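Side-chain contacts in TssK (Serratia sp. FS14, PDB 5Y0E), which serves as a baseplate component of the bacterial type VI secretion system, probably as a trimeric adaptor that links the baseplate to the membrane complex: residues A[23-28]-A[103-108]; A[87-92]-A[178-183]; A[130-135]-A[139-144]; A[267-272]-A[303-308]. All blocks are in the same frame, centred on the assembly; numbering follows the deposited sequence.

Contact 1: A[23-28]-A[103-108]; sequences AENYLE and PTYRAG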
loop_
_atom_site.group_PDB
_atom_site.type_symbol
_atom_site.label_atom_id
_atom_site.label_comp_id
_atom_site.label_asym_id
_atom_site.label_seq_id
_atom_site.Cartn_x
_atom_site.Cartn_y
_atom_site.Cartn_z
ATOM N N ALA A 23 9.150 -24.100 -31.370
ATOM C CA ALA A 23 7.910 -24.184 -30.639
ATOM C C ALA A 23 8.100 -23.795 -29.201
ATOM O O ALA A 23 7.250 -23.160 -28.623
ATOM C CB ALA A 23 7.323 -25.562 -30.737
ATOM N N GLU A 24 9.187 -24.246 -28.598
ATOM C CA GLU A 24 9.497 -23.820 -27.240
ATOM C C GLU A 24 9.819 -22.331 -27.210
ATOM O O GLU A 24 9.410 -21.622 -26.285
ATOM C CB GLU A 24 10.638 -24.661 -26.659
ATOM C CG GLU A 24 10.176 -26.037 -26.147
ATOM C CD GLU A 24 11.267 -26.922 -25.527
ATOM O OE1 GLU A 24 10.950 -27.738 -24.633
ATOM O OE2 GLU A 24 12.447 -26.823 -25.925
ATOM N N ASN A 25 10.502 -21.825 -28.234
ATOM C CA ASN A 25 10.701 -20.383 -28.334
ATOM C C ASN A 25 9.365 -19.652 -28.336
ATOM O O ASN A 25 9.139 -18.742 -27.533
ATOM C CB ASN A 25 11.495 -20.035 -29.592
ATOM C CG ASN A 25 12.978 -20.257 -29.429
ATOM O OD1 ASN A 25 13.435 -20.861 -28.469
ATOM N ND2 ASN A 25 13.741 -19.774 -30.382
ATOM N N TYR A 26 8.470 -20.051 -29.210
ATOM C CA TYR A 26 7.191 -19.398 -29.295
ATOM C C TYR A 26 6.432 -19.412 -27.989
ATOM O O TYR A 26 5.927 -18.406 -27.551
ATOM C CB TYR A 26 6.345 -20.025 -30.398
ATOM C CG TYR A 26 4.891 -19.722 -30.267
ATOM C CD1 TYR A 26 4.378 -18.536 -30.708
ATOM C CD2 TYR A 26 4.044 -20.606 -29.673
ATOM C CE1 TYR A 26 3.059 -18.242 -30.561
ATOM C CE2 TYR A 26 2.724 -20.315 -29.528
ATOM C CZ TYR A 26 2.244 -19.128 -29.977
ATOM O OH TYR A 26 0.935 -18.841 -29.842
ATOM N N LEU A 27 6.392 -20.552 -27.347
ATOM C CA LEU A 27 5.637 -20.651 -26.113
ATOM C C LEU A 27 6.293 -19.854 -25.004
ATOM O O LEU A 27 5.605 -19.164 -24.246
ATOM C CB LEU A 27 5.498 -22.108 -25.714
ATOM C CG LEU A 27 4.515 -22.903 -26.553
ATOM C CD1 LEU A 27 4.586 -24.340 -26.127
ATOM C CD2 LEU A 27 3.110 -22.366 -26.371
ATOM N N GLU A 28 7.620 -19.947 -24.886
ATOM C CA GLU A 28 8.333 -19.120 -23.921
ATOM C C GLU A 28 8.019 -17.655 -24.142
ATOM O O GLU A 28 7.746 -16.927 -23.194
ATOM C CB GLU A 28 9.839 -19.367 -24.013
ATOM C CG GLU A 28 10.380 -20.336 -22.995
ATOM C CD GLU A 28 11.665 -20.986 -23.434
ATOM O OE1 GLU A 28 12.342 -20.410 -24.294
ATOM O OE2 GLU A 28 12.006 -22.076 -22.932
ATOM N N PRO A 103 23.665 -15.184 -20.782
ATOM C CA PRO A 103 23.779 -14.654 -22.123
ATOM C C PRO A 103 22.427 -14.431 -22.715
ATOM O O PRO A 103 21.509 -15.128 -22.402
ATOM C CB PRO A 103 24.457 -15.774 -22.869
ATOM C CG PRO A 103 25.149 -16.539 -21.837
ATOM C CD PRO A 103 24.247 -16.514 -20.674
ATOM N N THR A 104 22.317 -13.436 -23.563
ATOM C CA THR A 104 21.059 -13.144 -24.214
ATOM C C THR A 104 20.843 -14.105 -25.377
ATOM O O THR A 104 21.793 -14.537 -26.031
ATOM C CB THR A 104 21.053 -11.711 -24.718
ATOM O OG1 THR A 104 21.986 -11.600 -25.782
ATOM C CG2 THR A 104 21.473 -10.761 -23.617
ATOM N N TYR A 105 19.579 -14.446 -25.625
ATOM C CA TYR A 105 19.255 -15.278 -26.774
ATOM C C TYR A 105 19.490 -14.508 -28.061
ATOM O O TYR A 105 18.958 -13.412 -28.241
ATOM C CB TYR A 105 17.805 -15.753 -26.728
ATOM C CG TYR A 105 17.471 -16.635 -27.906
ATOM C CD1 TYR A 105 17.082 -16.092 -29.122
ATOM C CD2 TYR A 105 17.587 -18.009 -27.821
ATOM C CE1 TYR A 105 16.817 -16.885 -30.199
ATOM C CE2 TYR A 105 17.321 -18.805 -28.896
ATOM C CZ TYR A 105 16.935 -18.237 -30.080
ATOM O OH TYR A 105 16.656 -19.027 -31.165
ATOM N N ARG A 106 20.250 -15.093 -28.974
ATOM C CA ARG A 106 20.396 -14.527 -30.308
ATOM C C ARG A 106 20.306 -15.641 -31.333
ATOM O O ARG A 106 20.945 -16.687 -31.182
ATOM C CB ARG A 106 21.710 -13.769 -30.486
ATOM C CG ARG A 106 21.745 -12.929 -31.761
ATOM C CD ARG A 106 21.181 -11.549 -31.498
ATOM N NE ARG A 106 21.907 -10.934 -30.398
ATOM C CZ ARG A 106 22.920 -10.086 -30.553
ATOM N NH1 ARG A 106 23.319 -9.729 -31.768
ATOM N NH2 ARG A 106 23.533 -9.581 -29.490
ATOM N N ALA A 107 19.514 -15.412 -32.376
ATOM C CA ALA A 107 19.317 -16.440 -33.386
ATOM C C ALA A 107 20.582 -16.708 -34.183
ATOM O O ALA A 107 20.749 -17.819 -34.695
ATOM C CB ALA A 107 18.173 -16.048 -34.320
ATOM N N GLY A 108 21.478 -15.730 -34.278
ATOM C CA GLY A 108 22.747 -15.891 -34.966
ATOM C C GLY A 108 23.784 -16.734 -34.248
ATOM O O GLY A 108 24.879 -16.929 -34.782
#

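Contact 2: A[87-92]-A[178-183]; sequences LAIADN and NSLRLD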
loop_
_atom_site.group_PDB
_atom_site.type_symbol
_atom_site.label_atom_id
_atom_site.label_comp_id
_atom_site.label_asym_id
_atom_site.label_seq_id
_atom_site.Cartn_x
_atom_site.Cartn_y
_atom_site.Cartn_z
ATOM N N LEU A 87 33.187 -17.639 -8.226
ATOM C CA LEU A 87 34.031 -16.640 -8.784
ATOM C C LEU A 87 35.149 -16.243 -7.885
ATOM O O LEU A 87 34.938 -15.733 -6.812
ATOM C CB LEU A 87 33.205 -15.428 -9.116
ATOM C CG LEU A 87 33.913 -14.256 -9.727
ATOM C CD1 LEU A 87 34.251 -14.561 -11.153
ATOM C CD2 LEU A 87 32.988 -13.074 -9.671
ATOM N N ALA A 88 36.355 -16.523 -8.333
ATOM C CA ALA A 88 37.546 -16.114 -7.612
ATOM C C ALA A 88 37.795 -14.639 -7.844
ATOM O O ALA A 88 37.680 -14.143 -8.965
ATOM C CB ALA A 88 38.754 -16.922 -8.072
ATOM N N ILE A 89 38.079 -13.953 -6.762
ATOM C CA ILE A 89 38.337 -12.543 -6.814
ATOM C C ILE A 89 39.828 -12.368 -6.753
ATOM O O ILE A 89 40.491 -12.913 -5.907
ATOM C CB ILE A 89 37.658 -11.821 -5.657
ATOM C CG1 ILE A 89 36.156 -11.892 -5.812
ATOM C CG2 ILE A 89 38.032 -10.367 -5.663
ATOM C CD1 ILE A 89 35.672 -11.261 -7.088
ATOM N N ALA A 90 40.355 -11.630 -7.704
ATOM C CA ALA A 90 41.776 -11.420 -7.774
ATOM C C ALA A 90 42.251 -10.575 -6.632
ATOM O O ALA A 90 41.477 -9.941 -5.961
ATOM C CB ALA A 90 42.141 -10.776 -9.084
ATOM N N ASP A 91 43.557 -10.504 -6.457
ATOM C CA ASP A 91 44.139 -9.749 -5.360
ATOM C C ASP A 91 43.841 -8.247 -5.356
ATOM O O ASP A 91 43.789 -7.628 -4.297
ATOM C CB ASP A 91 45.638 -9.998 -5.307
ATOM C CG ASP A 91 45.984 -11.409 -4.878
ATOM O OD1 ASP A 91 45.412 -11.895 -3.899
ATOM O OD2 ASP A 91 46.849 -12.035 -5.514
ATOM N N ASN A 92 43.645 -7.667 -6.532
ATOM C CA ASN A 92 43.554 -6.238 -6.678
ATOM C C ASN A 92 42.142 -5.697 -6.747
ATOM O O ASN A 92 41.931 -4.522 -6.513
ATOM C CB ASN A 92 44.329 -5.802 -7.930
ATOM C CG ASN A 92 45.841 -5.923 -7.772
ATOM O OD1 ASN A 92 46.356 -5.919 -6.655
ATOM N ND2 ASN A 92 46.553 -5.997 -8.889
ATOM N N ASN A 178 43.241 -13.772 2.263
ATOM C CA ASN A 178 42.459 -14.051 1.064
ATOM C C ASN A 178 40.948 -14.091 1.306
ATOM O O ASN A 178 40.198 -14.261 0.349
ATOM C CB ASN A 178 42.895 -15.356 0.387
ATOM C CG ASN A 178 44.096 -15.167 -0.488
ATOM O OD1 ASN A 178 44.691 -14.091 -0.514
ATOM N ND2 ASN A 178 44.475 -16.210 -1.207
ATOM N N SER A 179 40.476 -13.932 2.536
ATOM C CA SER A 179 39.049 -13.804 2.754
ATOM C C SER A 179 38.555 -12.467 2.225
ATOM O O SER A 179 39.318 -11.514 2.061
ATOM C CB SER A 179 38.715 -13.918 4.231
ATOM O OG SER A 179 38.855 -12.661 4.853
ATOM N N LEU A 180 37.258 -12.404 1.964
ATOM C CA LEU A 180 36.636 -11.218 1.400
ATOM C C LEU A 180 35.668 -10.604 2.389
ATOM O O LEU A 180 34.954 -11.317 3.091
ATOM C CB LEU A 180 35.896 -11.544 0.119
ATOM C CG LEU A 180 36.652 -12.290 -0.981
ATOM C CD1 LEU A 180 35.658 -12.972 -1.871
ATOM C CD2 LEU A 180 37.517 -11.360 -1.774
ATOM N N ARG A 181 35.674 -9.279 2.458
ATOM C CA ARG A 181 34.664 -8.527 3.182
ATOM C C ARG A 181 33.730 -7.892 2.166
ATOM O O ARG A 181 34.183 -7.263 1.204
ATOM C CB ARG A 181 35.282 -7.454 4.076
ATOM C CG ARG A 181 34.267 -6.685 4.905
ATOM C CD ARG A 181 34.953 -5.731 5.869
ATOM N NE ARG A 181 35.929 -4.899 5.180
ATOM C CZ ARG A 181 35.703 -3.655 4.783
ATOM N NH1 ARG A 181 34.531 -3.081 5.024
ATOM N NH2 ARG A 181 36.654 -2.980 4.147
ATOM N N LEU A 182 32.434 -8.075 2.367
ATOM C CA LEU A 182 31.435 -7.607 1.426
ATOM C C LEU A 182 30.729 -6.373 1.958
ATOM O O LEU A 182 30.586 -6.191 3.166
ATOM C CB LEU A 182 30.405 -8.695 1.143
ATOM C CG LEU A 182 30.957 -9.953 0.500
ATOM C CD1 LEU A 182 29.867 -10.998 0.428
ATOM C CD2 LEU A 182 31.477 -9.633 -0.855
ATOM N N ASP A 183 30.284 -5.533 1.044
ATOM C CA ASP A 183 29.463 -4.388 1.413
ATOM C C ASP A 183 28.057 -4.875 1.736
ATOM O O ASP A 183 27.194 -4.949 0.872
ATOM C CB ASP A 183 29.449 -3.361 0.297
ATOM C CG ASP A 183 28.607 -2.176 0.634
ATOM O OD1 ASP A 183 28.109 -2.095 1.773
ATOM O OD2 ASP A 183 28.433 -1.320 -0.243
#

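Contact 3: A[130-135]-A[139-144]; sequences EVDDLN and VGSAAL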
loop_
_atom_site.group_PDB
_atom_site.type_symbol
_atom_site.label_atom_id
_atom_site.label_comp_id
_atom_site.label_asym_id
_atom_site.label_seq_id
_atom_site.Cartn_x
_atom_site.Cartn_y
_atom_site.Cartn_z
ATOM N N GLU A 130 17.869 -39.836 -17.072
ATOM C CA GLU A 130 16.860 -40.817 -17.436
ATOM C C GLU A 130 15.635 -40.696 -16.542
ATOM O O GLU A 130 15.749 -40.529 -15.326
ATOM C CB GLU A 130 17.408 -42.240 -17.385
ATOM C CG GLU A 130 16.526 -43.174 -18.201
ATOM C CD GLU A 130 16.954 -44.624 -18.233
ATOM O OE1 GLU A 130 17.127 -45.213 -17.148
ATOM O OE2 GLU A 130 17.075 -45.181 -19.351
ATOM N N VAL A 131 14.458 -40.805 -17.156
ATOM C CA VAL A 131 13.190 -40.509 -16.504
ATOM C C VAL A 131 12.175 -41.593 -16.817
ATOM O O VAL A 131 12.080 -42.064 -17.955
ATOM C CB VAL A 131 12.635 -39.147 -16.945
ATOM C CG1 VAL A 131 13.522 -38.050 -16.452
ATOM C CG2 VAL A 131 12.522 -39.096 -18.456
ATOM N N ASP A 132 11.386 -41.953 -15.817
ATOM C CA ASP A 132 10.277 -42.856 -16.028
ATOM C C ASP A 132 9.223 -42.214 -16.916
ATOM O O ASP A 132 9.151 -40.995 -17.065
ATOM C CB ASP A 132 9.652 -43.251 -14.696
ATOM C CG ASP A 132 10.674 -43.734 -13.710
ATOM O OD1 ASP A 132 11.733 -44.205 -14.156
ATOM O OD2 ASP A 132 10.430 -43.648 -12.496
ATOM N N ASP A 133 8.415 -43.064 -17.532
ATOM C CA ASP A 133 7.186 -42.621 -18.160
ATOM C C ASP A 133 6.220 -42.141 -17.084
ATOM O O ASP A 133 6.175 -42.679 -15.978
ATOM C CB ASP A 133 6.580 -43.773 -18.964
ATOM C CG ASP A 133 5.518 -43.329 -19.943
ATOM O OD1 ASP A 133 4.558 -42.643 -19.546
ATOM O OD2 ASP A 133 5.628 -43.697 -21.120
ATOM N N LEU A 134 5.461 -41.099 -17.401
ATOM C CA LEU A 134 4.477 -40.595 -16.452
ATOM C C LEU A 134 3.183 -41.404 -16.445
ATOM O O LEU A 134 2.428 -41.326 -15.473
ATOM C CB LEU A 134 4.165 -39.130 -16.753
ATOM C CG LEU A 134 5.232 -38.116 -16.349
ATOM C CD1 LEU A 134 4.766 -36.711 -16.685
ATOM C CD2 LEU A 134 5.565 -38.239 -14.872
ATOM N N ASN A 135 2.920 -42.170 -17.499
ATOM C CA ASN A 135 1.765 -43.040 -17.600
ATOM C C ASN A 135 2.025 -44.365 -16.892
ATOM O O ASN A 135 3.160 -44.717 -16.568
ATOM C CB ASN A 135 1.439 -43.305 -19.063
ATOM C CG ASN A 135 1.348 -42.050 -19.861
ATOM O OD1 ASN A 135 0.963 -41.018 -19.341
ATOM N ND2 ASN A 135 1.700 -42.122 -21.137
ATOM N N VAL A 139 6.407 -48.661 -20.649
ATOM C CA VAL A 139 7.371 -49.744 -20.836
ATOM C C VAL A 139 8.529 -49.602 -19.855
ATOM O O VAL A 139 8.937 -50.568 -19.200
ATOM C CB VAL A 139 7.877 -49.796 -22.290
ATOM C CG1 VAL A 139 6.759 -50.240 -23.216
ATOM C CG2 VAL A 139 8.448 -48.467 -22.727
ATOM N N GLY A 140 9.050 -48.393 -19.709
ATOM C CA GLY A 140 10.198 -48.183 -18.858
ATOM C C GLY A 140 10.753 -46.785 -19.031
ATOM O O GLY A 140 10.272 -45.983 -19.843
ATOM N N SER A 141 11.788 -46.508 -18.246
ATOM C CA SER A 141 12.423 -45.205 -18.286
ATOM C C SER A 141 13.111 -44.987 -19.622
ATOM O O SER A 141 13.319 -45.912 -20.401
ATOM C CB SER A 141 13.419 -45.073 -17.147
ATOM O OG SER A 141 14.089 -46.298 -16.937
ATOM N N ALA A 142 13.452 -43.735 -19.884
ATOM C CA ALA A 142 14.069 -43.350 -21.138
ATOM C C ALA A 142 15.100 -42.272 -20.866
ATOM O O ALA A 142 14.910 -41.434 -19.985
ATOM C CB ALA A 142 13.030 -42.856 -22.140
ATOM N N ALA A 143 16.199 -42.314 -21.603
ATOM C CA ALA A 143 17.315 -41.413 -21.384
ATOM C C ALA A 143 17.150 -40.199 -22.279
ATOM O O ALA A 143 17.036 -40.343 -23.495
ATOM C CB ALA A 143 18.633 -42.122 -21.679
ATOM N N LEU A 144 17.131 -39.008 -21.688
ATOM C CA LEU A 144 16.991 -37.785 -22.465
ATOM C C LEU A 144 18.141 -36.832 -22.193
ATOM O O LEU A 144 18.823 -36.920 -21.178
ATOM C CB LEU A 144 15.668 -37.057 -22.173
ATOM C CG LEU A 144 14.322 -37.800 -22.245
ATOM C CD1 LEU A 144 13.176 -36.821 -22.339
ATOM C CD2 LEU A 144 14.255 -38.766 -23.397
#

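Contact 4: A[267-272]-A[303-308]; sequences LQFATE and LLLRQG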
loop_
_atom_site.group_PDB
_atom_site.type_symbol
_atom_site.label_atom_id
_atom_site.label_comp_id
_atom_site.label_asym_id
_atom_site.label_seq_id
_atom_site.Cartn_x
_atom_site.Cartn_y
_atom_site.Cartn_z
ATOM N N LEU A 267 7.324 6.690 0.249
ATOM C CA LEU A 267 7.561 7.995 -0.334
ATOM C C LEU A 267 6.436 8.957 -0.009
ATOM O O LEU A 267 6.677 10.109 0.355
ATOM C CB LEU A 267 7.720 7.854 -1.831
ATOM C CG LEU A 267 7.853 9.126 -2.638
ATOM C CD1 LEU A 267 9.084 9.905 -2.205
ATOM C CD2 LEU A 267 7.945 8.758 -4.086
ATOM N N GLN A 268 5.195 8.496 -0.128
ATOM C CA GLN A 268 4.063 9.337 0.213
ATOM C C GLN A 268 4.072 9.676 1.688
ATOM O O GLN A 268 3.834 10.820 2.067
ATOM C CB GLN A 268 2.763 8.646 -0.172
ATOM C CG GLN A 268 2.498 8.558 -1.654
ATOM C CD GLN A 268 1.358 7.593 -1.979
ATOM O OE1 GLN A 268 0.201 7.880 -1.745
ATOM N NE2 GLN A 268 1.701 6.447 -2.500
ATOM N N PHE A 269 4.324 8.688 2.530
ATOM C CA PHE A 269 4.529 8.951 3.936
ATOM C C PHE A 269 5.530 10.093 4.125
ATOM O O PHE A 269 5.260 11.054 4.836
ATOM C CB PHE A 269 4.993 7.660 4.596
ATOM C CG PHE A 269 4.991 7.687 6.091
ATOM C CD1 PHE A 269 4.427 8.720 6.782
ATOM C CD2 PHE A 269 5.576 6.664 6.798
ATOM C CE1 PHE A 269 4.436 8.730 8.124
ATOM C CE2 PHE A 269 5.592 6.675 8.140
ATOM C CZ PHE A 269 5.025 7.715 8.809
ATOM N N ALA A 270 6.666 10.029 3.444
ATOM C CA ALA A 270 7.683 11.049 3.633
ATOM C C ALA A 270 7.193 12.408 3.162
ATOM O O ALA A 270 7.288 13.399 3.890
ATOM C CB ALA A 270 8.965 10.658 2.911
ATOM N N THR A 271 6.647 12.478 1.958
ATOM C CA THR A 271 6.284 13.789 1.460
ATOM C C THR A 271 5.145 14.411 2.251
ATOM O O THR A 271 5.075 15.633 2.347
ATOM C CB THR A 271 5.949 13.729 -0.021
ATOM O OG1 THR A 271 4.745 12.996 -0.234
ATOM C CG2 THR A 271 7.092 13.118 -0.776
ATOM N N GLU A 272 4.258 13.616 2.840
ATOM C CA GLU A 272 3.272 14.219 3.729
ATOM C C GLU A 272 3.900 14.618 5.065
ATOM O O GLU A 272 3.462 15.573 5.695
ATOM C CB GLU A 272 2.086 13.273 3.947
ATOM C CG GLU A 272 0.881 13.900 4.636
ATOM C CD GLU A 272 -0.330 12.961 4.764
ATOM O OE1 GLU A 272 -1.119 13.148 5.696
ATOM O OE2 GLU A 272 -0.518 12.049 3.933
ATOM N N LEU A 303 15.954 7.866 5.741
ATOM C CA LEU A 303 16.458 9.068 6.382
ATOM C C LEU A 303 15.337 10.052 6.625
ATOM O O LEU A 303 15.114 10.491 7.753
ATOM C CB LEU A 303 17.537 9.697 5.512
ATOM C CG LEU A 303 18.956 9.854 6.022
ATOM C CD1 LEU A 303 19.743 10.555 5.016
ATOM C CD2 LEU A 303 19.015 10.602 7.292
ATOM N N LEU A 304 14.623 10.417 5.565
ATOM C CA LEU A 304 13.509 11.336 5.717
ATOM C C LEU A 304 12.539 10.883 6.800
ATOM O O LEU A 304 12.023 11.701 7.561
ATOM C CB LEU A 304 12.788 11.487 4.389
ATOM C CG LEU A 304 13.626 12.097 3.259
ATOM C CD1 LEU A 304 12.892 11.899 1.974
ATOM C CD2 LEU A 304 13.892 13.583 3.470
ATOM N N LEU A 305 12.270 9.588 6.887
ATOM C CA LEU A 305 11.284 9.153 7.857
ATOM C C LEU A 305 11.842 9.237 9.257
ATOM O O LEU A 305 11.132 9.625 10.186
ATOM C CB LEU A 305 10.824 7.748 7.535
ATOM C CG LEU A 305 10.150 7.676 6.173
ATOM C CD1 LEU A 305 9.968 6.232 5.718
ATOM C CD2 LEU A 305 8.824 8.406 6.236
ATOM N N ARG A 306 13.123 8.919 9.426
ATOM C CA ARG A 306 13.716 9.065 10.746
ATOM C C ARG A 306 13.782 10.528 11.160
ATOM O O ARG A 306 13.520 10.856 12.319
ATOM C CB ARG A 306 15.086 8.401 10.784
ATOM C CG ARG A 306 14.998 6.883 10.574
ATOM C CD ARG A 306 16.331 6.180 10.559
ATOM N NE ARG A 306 16.365 5.126 11.566
ATOM C CZ ARG A 306 16.496 3.828 11.310
ATOM N NH1 ARG A 306 16.623 3.394 10.063
ATOM N NH2 ARG A 306 16.513 2.963 12.315
ATOM N N GLN A 307 14.080 11.431 10.231
ATOM C CA GLN A 307 14.101 12.833 10.601
ATOM C C GLN A 307 12.734 13.294 11.053
ATOM O O GLN A 307 12.618 14.053 12.018
ATOM C CB GLN A 307 14.588 13.689 9.442
ATOM C CG GLN A 307 16.031 13.445 9.141
ATOM C CD GLN A 307 16.509 14.177 7.904
ATOM O OE1 GLN A 307 15.780 14.983 7.307
ATOM N NE2 GLN A 307 17.755 13.913 7.521
ATOM N N GLY A 308 11.683 12.857 10.360
ATOM C CA GLY A 308 10.357 13.317 10.691
ATOM C C GLY A 308 9.812 12.736 11.965
ATOM O O GLY A 308 8.932 13.337 12.575
#

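Contact 1: A[23-28]-A[103-108]
N25 and Y105 make the contact between helix segment 23-28 and loop segment 103-108. One hydrogen bond joins them. N25 ND2 donates to Y105 OH over 3.1 Å, and the bond is bent, with an N-H...O angle of 141°. The hydroxyl oxygen lies close to the amide plane of N25, which suits donation from an sp2 nitrogen. Y105 CG is anti to the backbone N (chi1 -179°). This carries the ring out from the loop and brings its hydroxyl end up to the helix.

Segment 23-28 is part of the long helix 17-37. Segment 103-108 leaves strand 96-103, a strand of the mixed sheet, and runs toward strand 112-113. The bond therefore ties an N-terminal helix to a loop of the beta domain. It does so near a subunit interface: L134 of the third subunit packs on both N25 and Y105. On the same helix, L27 meets L27 of both other subunits, and E28 bonds to Y26 of the second subunit.

Van der Waals contact adds little, and only 72 Å² is buried between the segments, both sides summed. N25 ND2 also approaches Y105 CZ at 3.6 Å, at the hydroxyl end of the ring. The two side chains cross at about a right angle, and the amide and ring planes are 89° apart, so they do not stack.

Contact 2: A[87-92]-A[178-183]
L180 and I89 bury the most surface here, and both are buried residues. They point at each other from segments 178-183 and 87-92. Methyl CD2 of L180 does most of the touching. L180 CD2 lies 3.9 Å from I89 CB and 4.0 Å from I89 CG2. The other methyl, L180 CD1, reaches I89 CG1 at 4.1 Å. The leucine fork thus meets the isoleucine at its branch point, and the two side chains cross at a slant. With CG1 of I89 beside the backbone N (chi1 -67°) and CG2 beside the carbonyl carbon, CG1 faces L180 CD1 and CG2 faces L180 CD2.

N178 forms the outer edge with D91. D91 OD1 and N178 OD1 come within 4.1 Å of each other. Both are oxygens, and no hydrogen bond links the pair. The carboxylate and amide planes are 41° apart. The partner of D91 OD1 is K174, in a salt bridge, and K174 also bonds to I89 O.

Strand 87-88 pairs with strand 59-60 in a small two-stranded sheet, and I60 there packs on L180. Strand 180-182 lies at one edge of the mixed sheet, beside strand 163-174. On the other segment, I89 packs on L155 of strand 142-155.

Contact 3: A[130-135]-A[139-144]
V131 and A142 form the tight part of this beta hairpin, between strands 124-131 and 142-155. They are an antiparallel hydrogen-bonded pair. V131 N donates to A142 O over 2.9 Å at 164°. A142 N returns the bond to V131 O, also over 2.9 Å, at 152°. Next along, E130 and A143 are a non-hydrogen-bonded pair with CA atoms 4.0 Å apart. The stem of E130 also packs tightly, with E130 CG 3.0 Å from A142 O. On the face that carries V131 and A142, V131 CG2 only brushes L144 CG, at 4.4 Å.

The solvent side is looser. E130 CG is anti to the backbone N (chi1 -161°), and the chain runs on extended beyond it across the neighbouring strand, taking the carboxylate to S141. S141 OG gives a weak hydrogen bond to E130 OE1, 3.2 Å long. D132 lies further out, and D132 OD1 merely touches S141 CB at 3.5 Å.

Beyond the strands, D133 makes an Asx turn: N135 N donates to D133 OD1 over 2.7 Å. The same oxygen accepts from Q21 NE2 of the second subunit, while N135 ND2 bonds to W9 O of the third.

Across the hairpin itself, the two backbone bonds between V131 and A142 are the main polar tie. The weak E130-S141 bond, made by an exposed carboxylate, probably adds little.

Contact 4: A[267-272]-A[303-308]
L305 lays methyl CD2 over one face of the F269 ring. L305 CD2 is 4.1 Å from the centroid of the F269 ring and 25° off the ring normal, a CH-pi contact. The methyl is displaced toward the rim, and L305 CD2 comes within 3.7 Å of F269 CD2. The two side chains slant across each other. F269 CG is anti to the backbone N (chi1 -168°), which swings the ring out beside its own helix and presents a face to the leucine.

The CB of A270 points toward the other helix. A270 CB meets L305 CD2 at 4.0 Å and L304 CB at 4.2 Å. One leucine methyl therefore fills the angle between the phenyl ring and the small alanine. L304 flanks it with its CB and is the more exposed of the two leucines. No hydrogen bond crosses the contact.

H244 of helix 229-253 stacks with F269, and L301 of helix 294-309 also packs on A270. The axes of the two short segments pass 9.3 Å apart. Their N-to-C directions differ by 42°, so the helices run roughly the same way. This is apolar helix-helix packing within the helical bundle formed by 197-222, 229-253, 259-273 and 294-309.

In the fold
Contacts 1 and 2 interleave along the chain, and contact 3 falls within the span between the two segments of contact 2. Contact 4 comes later, in the helical region. Contacts 2 and 3 both reach the mixed sheet, with centres 45 Å apart; segment 103-108 of contact 1 follows strand 96-103 of that sheet. Contacts 1 and 3 have centres 27 Å apart and meet between subunits, where L134 of one copy packs on Y105 of another. Contacts 3 and 4 lie on opposite sides of the chain's centre, 59 Å apart between centres. Contacts 1, 3 and 4 all touch the third subunit, consistent with subunit contacts in both the beta region and the helical region.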